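Local coordinates for probable TonB-dependent siderophore receptor PiuA (PDB 5FP1), which probably takes part in the first step of iron uptake across the outer membrane by binding iron-chelating siderophores, possibly including ferric enterobactin, at residues P410-L424 and L437-L451. Residues are numbered along the deposited sequence; the frame is centred on the assembly and turned at random. Where two conformers were deposited one is given.
Sequences PDFDATVESTSVYLL and LGLRWDKFEAEQNFL. With C8E ((hydroxyethyloxy)tri(ethyloxy)octane), chain G; C8E ((hydroxyethyloxy)tri(ethyloxy)octane), chain E; C8E ((hydroxyethyloxy)tri(ethyloxy)octane), chain D.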
loop_
_atom_site.group_PDB
_atom_site.type_symbol
_atom_site.label_atom_id
_atom_site.label_comp_id
_atom_site.label_asym_id
_atom_site.label_seq_id
_atom_site.Cartn_x
_atom_site.Cartn_y
_atom_site.Cartn_z
ATOM N N PRO A 410 -2.112 27.773 4.386
ATOM C CA PRO A 410 -1.116 27.197 3.471
ATOM C C PRO A 410 0.213 27.003 4.180
ATOM O O PRO A 410 0.541 27.782 5.059
ATOM C CB PRO A 410 -1.011 28.250 2.356
ATOM C CG PRO A 410 -1.283 29.550 3.071
ATOM C CD PRO A 410 -2.276 29.227 4.179
ATOM N N ASP A 411 0.963 25.952 3.833
ATOM C CA ASP A 411 2.238 25.658 4.498
ATOM C C ASP A 411 3.424 25.652 3.534
ATOM O O ASP A 411 4.450 26.312 3.796
ATOM C CB ASP A 411 2.200 24.331 5.256
ATOM C CG ASP A 411 1.202 24.347 6.401
ATOM O OD1 ASP A 411 1.219 25.310 7.206
ATOM O OD2 ASP A 411 0.401 23.398 6.501
ATOM N N PHE A 412 3.307 24.932 2.431
ATOM C CA PHE A 412 4.409 24.843 1.463
ATOM C C PHE A 412 3.947 24.307 0.139
ATOM O O PHE A 412 2.820 23.824 0.007
ATOM C CB PHE A 412 5.569 23.965 1.973
ATOM C CG PHE A 412 5.183 22.537 2.305
ATOM C CD1 PHE A 412 5.051 21.589 1.322
ATOM C CD2 PHE A 412 4.990 22.153 3.629
ATOM C CE1 PHE A 412 4.694 20.267 1.631
ATOM C CE2 PHE A 412 4.655 20.844 3.954
ATOM C CZ PHE A 412 4.508 19.897 2.959
ATOM N N ASP A 413 4.833 24.377 -0.849
ATOM C CA ASP A 413 4.633 23.609 -2.078
ATOM C C ASP A 413 5.866 22.784 -2.355
ATOM O O ASP A 413 6.921 23.048 -1.800
ATOM C CB ASP A 413 4.249 24.455 -3.296
ATOM C CG ASP A 413 5.358 25.431 -3.737
ATOM O OD1 ASP A 413 6.552 25.119 -3.639
ATOM O OD2 ASP A 413 4.995 26.499 -4.219
ATOM N N ALA A 414 5.722 21.798 -3.231
ATOM C CA ALA A 414 6.807 20.852 -3.513
ATOM C C ALA A 414 6.788 20.416 -4.955
ATOM O O ALA A 414 5.749 20.121 -5.487
ATOM C CB ALA A 414 6.697 19.627 -2.620
ATOM N N THR A 415 7.969 20.307 -5.546
ATOM C CA THR A 415 8.125 19.868 -6.918
ATOM C C THR A 415 9.183 18.787 -6.995
ATOM O O THR A 415 10.306 18.964 -6.513
ATOM C CB THR A 415 8.530 21.049 -7.805
ATOM O OG1 THR A 415 7.507 22.043 -7.720
ATOM C CG2 THR A 415 8.684 20.622 -9.268
ATOM N N VAL A 416 8.809 17.646 -7.556
ATOM C CA VAL A 416 9.761 16.536 -7.750
ATOM C C VAL A 416 9.828 16.250 -9.242
ATOM O O VAL A 416 8.806 16.035 -9.919
ATOM C CB VAL A 416 9.338 15.271 -6.987
ATOM C CG1 VAL A 416 10.269 14.109 -7.292
ATOM C CG2 VAL A 416 9.313 15.545 -5.482
ATOM N N GLU A 417 11.043 16.247 -9.749
ATOM C CA GLU A 417 11.284 15.976 -11.149
ATOM C C GLU A 417 12.301 14.840 -11.236
ATOM O O GLU A 417 13.346 14.863 -10.565
ATOM C CB GLU A 417 11.807 17.239 -11.833
ATOM C CG GLU A 417 11.904 17.106 -13.354
ATOM C CD GLU A 417 12.149 18.461 -14.031
ATOM O OE1 GLU A 417 12.783 19.314 -13.407
ATOM O OE2 GLU A 417 11.698 18.660 -15.166
ATOM N N SER A 418 12.021 13.862 -12.079
ATOM C CA SER A 418 12.928 12.739 -12.251
ATOM C C SER A 418 13.131 12.401 -13.709
ATOM O O SER A 418 12.290 12.690 -14.568
ATOM C CB SER A 418 12.398 11.510 -11.532
ATOM O OG SER A 418 11.204 11.054 -12.136
ATOM N N THR A 419 14.253 11.756 -13.968
ATOM C CA THR A 419 14.585 11.276 -15.287
ATOM C C THR A 419 15.438 10.034 -15.159
ATOM O O THR A 419 16.408 10.021 -14.407
ATOM C CB THR A 419 15.399 12.312 -16.059
ATOM O OG1 THR A 419 14.759 13.593 -15.951
ATOM C CG2 THR A 419 15.508 11.886 -17.515
ATOM N N SER A 420 15.109 9.003 -15.922
ATOM C CA SER A 420 15.817 7.756 -15.789
ATOM C C SER A 420 15.928 6.985 -17.070
ATOM O O SER A 420 15.139 7.156 -17.999
ATOM C CB SER A 420 15.117 6.877 -14.746
ATOM O OG SER A 420 13.732 6.857 -14.919
ATOM N N VAL A 421 16.914 6.097 -17.096
ATOM C CA VAL A 421 17.145 5.193 -18.202
ATOM C C VAL A 421 17.498 3.842 -17.578
ATOM O O VAL A 421 18.184 3.806 -16.559
ATOM C CB VAL A 421 18.353 5.660 -19.051
ATOM C CG1 VAL A 421 18.523 4.776 -20.284
ATOM C CG2 VAL A 421 18.224 7.128 -19.434
ATOM N N TYR A 422 17.035 2.743 -18.170
ATOM C CA TYR A 422 17.321 1.437 -17.645
ATOM C C TYR A 422 17.442 0.375 -18.749
ATOM O O TYR A 422 16.975 0.545 -19.874
ATOM C CB TYR A 422 16.205 1.005 -16.656
ATOM C CG TYR A 422 14.897 0.829 -17.360
ATOM C CD1 TYR A 422 14.059 1.914 -17.598
ATOM C CD2 TYR A 422 14.523 -0.407 -17.860
ATOM C CE1 TYR A 422 12.881 1.759 -18.313
ATOM C CE2 TYR A 422 13.359 -0.564 -18.571
ATOM C CZ TYR A 422 12.546 0.522 -18.801
ATOM O OH TYR A 422 11.383 0.325 -19.500
ATOM N N LEU A 423 18.078 -0.726 -18.380
ATOM C CA LEU A 423 18.118 -1.942 -19.188
ATOM C C LEU A 423 17.787 -3.119 -18.297
ATOM O O LEU A 423 18.401 -3.285 -17.225
ATOM C CB LEU A 423 19.528 -2.191 -19.711
ATOM C CG LEU A 423 20.315 -1.184 -20.540
ATOM C CD1 LEU A 423 19.535 -0.697 -21.739
ATOM C CD2 LEU A 423 20.786 -0.021 -19.693
ATOM N N LEU A 424 16.855 -3.947 -18.741
ATOM C CA LEU A 424 16.544 -5.190 -18.072
ATOM C C LEU A 424 16.645 -6.284 -19.121
ATOM O O LEU A 424 16.116 -6.141 -20.219
ATOM C CB LEU A 424 15.124 -5.187 -17.494
ATOM C CG LEU A 424 14.853 -4.197 -16.360
ATOM C CD1 LEU A 424 13.358 -3.954 -16.244
ATOM C CD2 LEU A 424 15.380 -4.692 -15.025
ATOM N N LEU A 437 19.514 -9.744 -15.412
ATOM C CA LEU A 437 20.306 -8.535 -15.216
ATOM C C LEU A 437 19.414 -7.313 -15.274
ATOM O O LEU A 437 18.488 -7.244 -16.078
ATOM C CB LEU A 437 21.366 -8.397 -16.298
ATOM C CG LEU A 437 22.339 -9.596 -16.407
ATOM C CD1 LEU A 437 23.097 -9.493 -17.716
ATOM C CD2 LEU A 437 23.295 -9.652 -15.235
ATOM N N GLY A 438 19.745 -6.322 -14.466
ATOM C CA GLY A 438 19.078 -5.025 -14.569
ATOM C C GLY A 438 20.005 -3.942 -14.095
ATOM O O GLY A 438 20.790 -4.136 -13.143
ATOM N N LEU A 439 19.915 -2.798 -14.758
ATOM C CA LEU A 439 20.746 -1.647 -14.454
ATOM C C LEU A 439 19.919 -0.388 -14.720
ATOM O O LEU A 439 19.323 -0.270 -15.769
ATOM C CB LEU A 439 21.972 -1.672 -15.366
ATOM C CG LEU A 439 23.039 -0.616 -15.185
ATOM C CD1 LEU A 439 23.654 -0.651 -13.801
ATOM C CD2 LEU A 439 24.115 -0.841 -16.240
ATOM N N ARG A 440 19.915 0.553 -13.787
ATOM C CA ARG A 440 19.102 1.751 -13.951
ATOM C C ARG A 440 19.836 2.953 -13.413
ATOM O O ARG A 440 20.473 2.875 -12.356
ATOM C CB ARG A 440 17.752 1.586 -13.225
ATOM C CG ARG A 440 16.866 2.819 -13.281
ATOM C CD ARG A 440 15.415 2.493 -12.955
ATOM N NE ARG A 440 14.679 3.704 -12.699
ATOM C CZ ARG A 440 13.400 3.889 -12.999
ATOM N NH1 ARG A 440 12.684 2.912 -13.517
ATOM N NH2 ARG A 440 12.837 5.047 -12.694
ATOM N N TRP A 441 19.719 4.075 -14.125
ATOM C CA TRP A 441 20.270 5.326 -13.676
ATOM C C TRP A 441 19.135 6.330 -13.498
ATOM O O TRP A 441 18.325 6.528 -14.420
ATOM C CB TRP A 441 21.263 5.881 -14.712
ATOM C CG TRP A 441 21.705 7.282 -14.376
ATOM C CD1 TRP A 441 22.678 7.649 -13.479
ATOM C CD2 TRP A 441 21.157 8.512 -14.896
ATOM N NE1 TRP A 441 22.780 9.023 -13.425
ATOM C CE2 TRP A 441 21.860 9.576 -14.282
ATOM C CE3 TRP A 441 20.134 8.815 -15.818
ATOM C CZ2 TRP A 441 21.582 10.920 -14.569
ATOM C CZ3 TRP A 441 19.853 10.139 -16.094
ATOM C CH2 TRP A 441 20.583 11.180 -15.476
ATOM N N ASP A 442 19.061 6.923 -12.312
ATOM C CA ASP A 442 18.022 7.892 -11.971
ATOM C C ASP A 442 18.646 9.238 -11.643
ATOM O O ASP A 442 19.675 9.316 -10.961
ATOM C CB ASP A 442 17.206 7.438 -10.750
ATOM C CG ASP A 442 16.167 6.406 -11.095
ATOM O OD1 ASP A 442 15.079 6.799 -11.533
ATOM O OD2 ASP A 442 16.437 5.197 -10.951
ATOM N N LYS A 443 18.005 10.298 -12.125
ATOM C CA LYS A 443 18.257 11.629 -11.618
ATOM C C LYS A 443 17.002 12.124 -10.924
ATOM O O LYS A 443 15.891 11.976 -11.455
ATOM C CB LYS A 443 18.624 12.565 -12.775
ATOM C CG LYS A 443 18.795 14.011 -12.352
ATOM C CD LYS A 443 19.236 14.861 -13.535
ATOM C CE LYS A 443 19.418 16.317 -13.123
ATOM N NZ LYS A 443 19.567 17.189 -14.318
ATOM N N PHE A 444 17.176 12.691 -9.742
ATOM C CA PHE A 444 16.051 13.048 -8.883
ATOM C C PHE A 444 16.296 14.469 -8.377
ATOM O O PHE A 444 17.385 14.804 -7.894
ATOM C CB PHE A 444 15.957 12.046 -7.725
ATOM C CG PHE A 444 14.926 12.386 -6.667
ATOM C CD1 PHE A 444 15.270 13.143 -5.567
ATOM C CD2 PHE A 444 13.639 11.886 -6.748
ATOM C CE1 PHE A 444 14.334 13.444 -4.572
ATOM C CE2 PHE A 444 12.693 12.171 -5.759
ATOM C CZ PHE A 444 13.047 12.954 -4.682
ATOM N N GLU A 445 15.277 15.297 -8.466
ATOM C CA GLU A 445 15.315 16.589 -7.813
ATOM C C GLU A 445 14.019 16.872 -7.046
ATOM O O GLU A 445 12.920 16.732 -7.590
ATOM C CB GLU A 445 15.546 17.698 -8.831
ATOM C CG GLU A 445 15.515 19.069 -8.172
ATOM C CD GLU A 445 15.645 20.195 -9.185
ATOM O OE1 GLU A 445 16.732 20.380 -9.771
ATOM O OE2 GLU A 445 14.657 20.903 -9.367
ATOM N N ALA A 446 14.154 17.261 -5.780
ATOM C CA ALA A 446 13.001 17.635 -4.968
ATOM C C ALA A 446 13.236 19.029 -4.444
ATOM O O ALA A 446 14.296 19.324 -3.885
ATOM C CB ALA A 446 12.796 16.666 -3.827
ATOM N N GLU A 447 12.258 19.898 -4.654
ATOM C CA GLU A 447 12.335 21.263 -4.149
ATOM C C GLU A 447 11.076 21.616 -3.402
ATOM O O GLU A 447 9.975 21.451 -3.927
ATOM C CB GLU A 447 12.507 22.233 -5.319
ATOM C CG GLU A 447 12.588 23.688 -4.877
ATOM C CD GLU A 447 13.016 24.604 -6.019
ATOM O OE1 GLU A 447 12.333 24.635 -7.045
ATOM O OE2 GLU A 447 14.053 25.266 -5.894
ATOM N N GLN A 448 11.226 22.151 -2.198
ATOM C CA GLN A 448 10.095 22.503 -1.394
ATOM C C GLN A 448 10.236 23.920 -0.895
ATOM O O GLN A 448 11.240 24.253 -0.297
ATOM C CB GLN A 448 9.954 21.532 -0.222
ATOM C CG GLN A 448 9.070 20.386 -0.596
ATOM C CD GLN A 448 8.724 19.426 0.524
ATOM O OE1 GLN A 448 8.795 18.247 0.303
ATOM N NE2 GLN A 448 8.298 19.918 1.665
ATOM N N ASN A 449 9.223 24.740 -1.169
ATOM C CA ASN A 449 9.179 26.142 -0.735
ATOM C C ASN A 449 8.283 26.303 0.498
ATOM O O ASN A 449 7.061 26.128 0.409
ATOM C CB ASN A 449 8.654 27.010 -1.882
ATOM C CG ASN A 449 9.534 26.917 -3.123
ATOM O OD1 ASN A 449 10.728 27.199 -3.064
ATOM N ND2 ASN A 449 8.959 26.486 -4.231
ATOM N N PHE A 450 8.885 26.612 1.645
ATOM C CA PHE A 450 8.158 26.716 2.893
ATOM C C PHE A 450 7.807 28.167 3.201
ATOM O O PHE A 450 8.697 29.032 3.197
ATOM C CB PHE A 450 8.998 26.197 4.039
ATOM C CG PHE A 450 9.327 24.736 3.943
ATOM C CD1 PHE A 450 8.439 23.780 4.432
ATOM C CD2 PHE A 450 10.494 24.313 3.343
ATOM C CE1 PHE A 450 8.735 22.419 4.341
ATOM C CE2 PHE A 450 10.800 22.963 3.237
ATOM C CZ PHE A 450 9.921 22.010 3.745
ATOM N N LEU A 451 6.538 28.426 3.485
ATOM C CA LEU A 451 6.116 29.748 3.974
ATOM C C LEU A 451 6.658 29.982 5.361
ATOM O O LEU A 451 6.958 29.025 6.098
ATOM C CB LEU A 451 4.592 29.863 3.990
ATOM C CG LEU A 451 3.897 29.730 2.631
ATOM C CD1 LEU A 451 2.388 29.677 2.828
ATOM C CD2 LEU A 451 4.268 30.854 1.653
HETATM C C1 C8E G . 0.282 26.107 -0.392
HETATM C C2 C8E G . 1.172 26.926 -1.324
HETATM C C3 C8E G . 2.365 27.497 -0.576
HETATM C C4 C8E G . 3.261 28.379 -1.436
HETATM C C5 C8E G . 4.739 28.204 -1.088
HETATM C C6 C8E G . 5.544 29.482 -1.366
HETATM C C7 C8E G . 5.952 29.656 -2.826
HETATM C C8 C8E G . 6.921 30.831 -2.962
HETATM O O9 C8E G . 8.057 30.464 -3.746
HETATM C C1 C8E E . 21.429 2.162 -18.103
HETATM C C2 C8E E . 22.159 3.103 -17.171
HETATM C C3 C8E E . 23.654 3.041 -17.428
HETATM C C4 C8E E . 24.481 3.284 -16.168
HETATM C C5 C8E E . 24.981 4.723 -16.089
HETATM C C6 C8E E . 26.310 4.829 -15.344
HETATM C C7 C8E E . 26.716 6.291 -15.154
HETATM C C8 C8E E . 27.222 6.580 -13.740
HETATM O O9 C8E E . 26.482 7.665 -13.173
HETATM C C10 C8E E . 27.020 8.116 -11.924
HETATM C C11 C8E E . 25.923 8.132 -10.856
HETATM O O12 C8E E . 26.444 8.286 -9.528
HETATM C C13 C8E E . 27.548 7.431 -9.211
HETATM C C14 C8E E . 27.219 5.967 -9.499
HETATM O O15 C8E E . 28.395 5.159 -9.420
HETATM C C16 C8E E . 29.068 5.019 -10.670
HETATM C C17 C8E E . 29.069 3.553 -11.082
HETATM O O18 C8E E . 29.211 3.460 -12.498
HETATM C C19 C8E E . 28.544 2.307 -13.003
HETATM C C20 C8E E . 28.795 2.172 -14.498
HETATM O O21 C8E E . 27.848 1.245 -15.042
HETATM C C1 C8E D . -4.274 22.687 -1.617
HETATM C C2 C8E D . -3.541 23.176 -0.385
HETATM C C3 C8E D . -4.061 24.563 -0.029
HETATM C C4 C8E D . -4.384 24.676 1.446
HETATM C C5 C8E D . -4.289 26.109 1.946
HETATM C C6 C8E D . -5.185 27.069 1.184
HETATM C C7 C8E D . -5.048 28.455 1.787
HETATM C C8 C8E D . -6.389 29.155 1.940
HETATM O O9 C8E D . -6.150 30.437 2.527
HETATM O O HOH W 1 5.513 26.741 6.268
HETATM O O HOH W 2 8.168 23.504 -5.416
HETATM O O HOH W 3 12.092 20.196 -8.728
#
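Ser-420 and Arg-440 meet on the face of this antiparallel hairpin that turns toward the barrel interior, where with Asp-442 they form a buried polar cluster. A long chain suits Arg-440 because its stem can lie beside Tyr-422 while its head reaches Asp-442, two residues on. Its CB lies 3.8 Å from CB of Tyr-422, its partner in a non-hydrogen-bonded pair, and CG touches both that CB and the carbonyl oxygen of Val-421. CG stands anti to the backbone N (chi1 177°) and the chain runs on extended, CD still near Tyr-422 CB, which carries the guanidinium along its own strand. There NE gives a hydrogen bond to OD2 of Asp-442 (2.9 Å) and NH2 one to OD1 (3.1 Å), a side-on, two-nitrogen salt bridge. Ser-420 OG lies over one face of the guanidinium, 3.0 Å from Arg-440 NH2 but at too poor an angle for a hydrogen bond; a small serine leaves room for the pair. Beyond, the Tyr-422 ring makes a cation-pi contact with Lys-32.

Nearer Phe-450, amide and ring replace ions: Gln-448 lays NE2 over one face of the Phe-412 ring, their planes 20° apart, while its CG presses on Ala-414 CB, a methyl small enough to admit it. On the other face of the hairpin, Asp-413 OD1 uses its syn lone pair to accept Asn-449 ND2 at 2.8 Å. A water joins that oxygen to Glu-447 O and to Thr-415 OG1, which is also hydrogen-bonded to Lys-359 of the next strand. Farther along, Val-421, Leu-423, Leu-439 and Trp-441 form an apolar surface bearing a detergent molecule, as expected of a membrane-facing barrel wall. The chemistry thus divides by face: the Arg-440 and Asp-442 charges probably balance each other inside, while outside polar side chains give way to apolar ones.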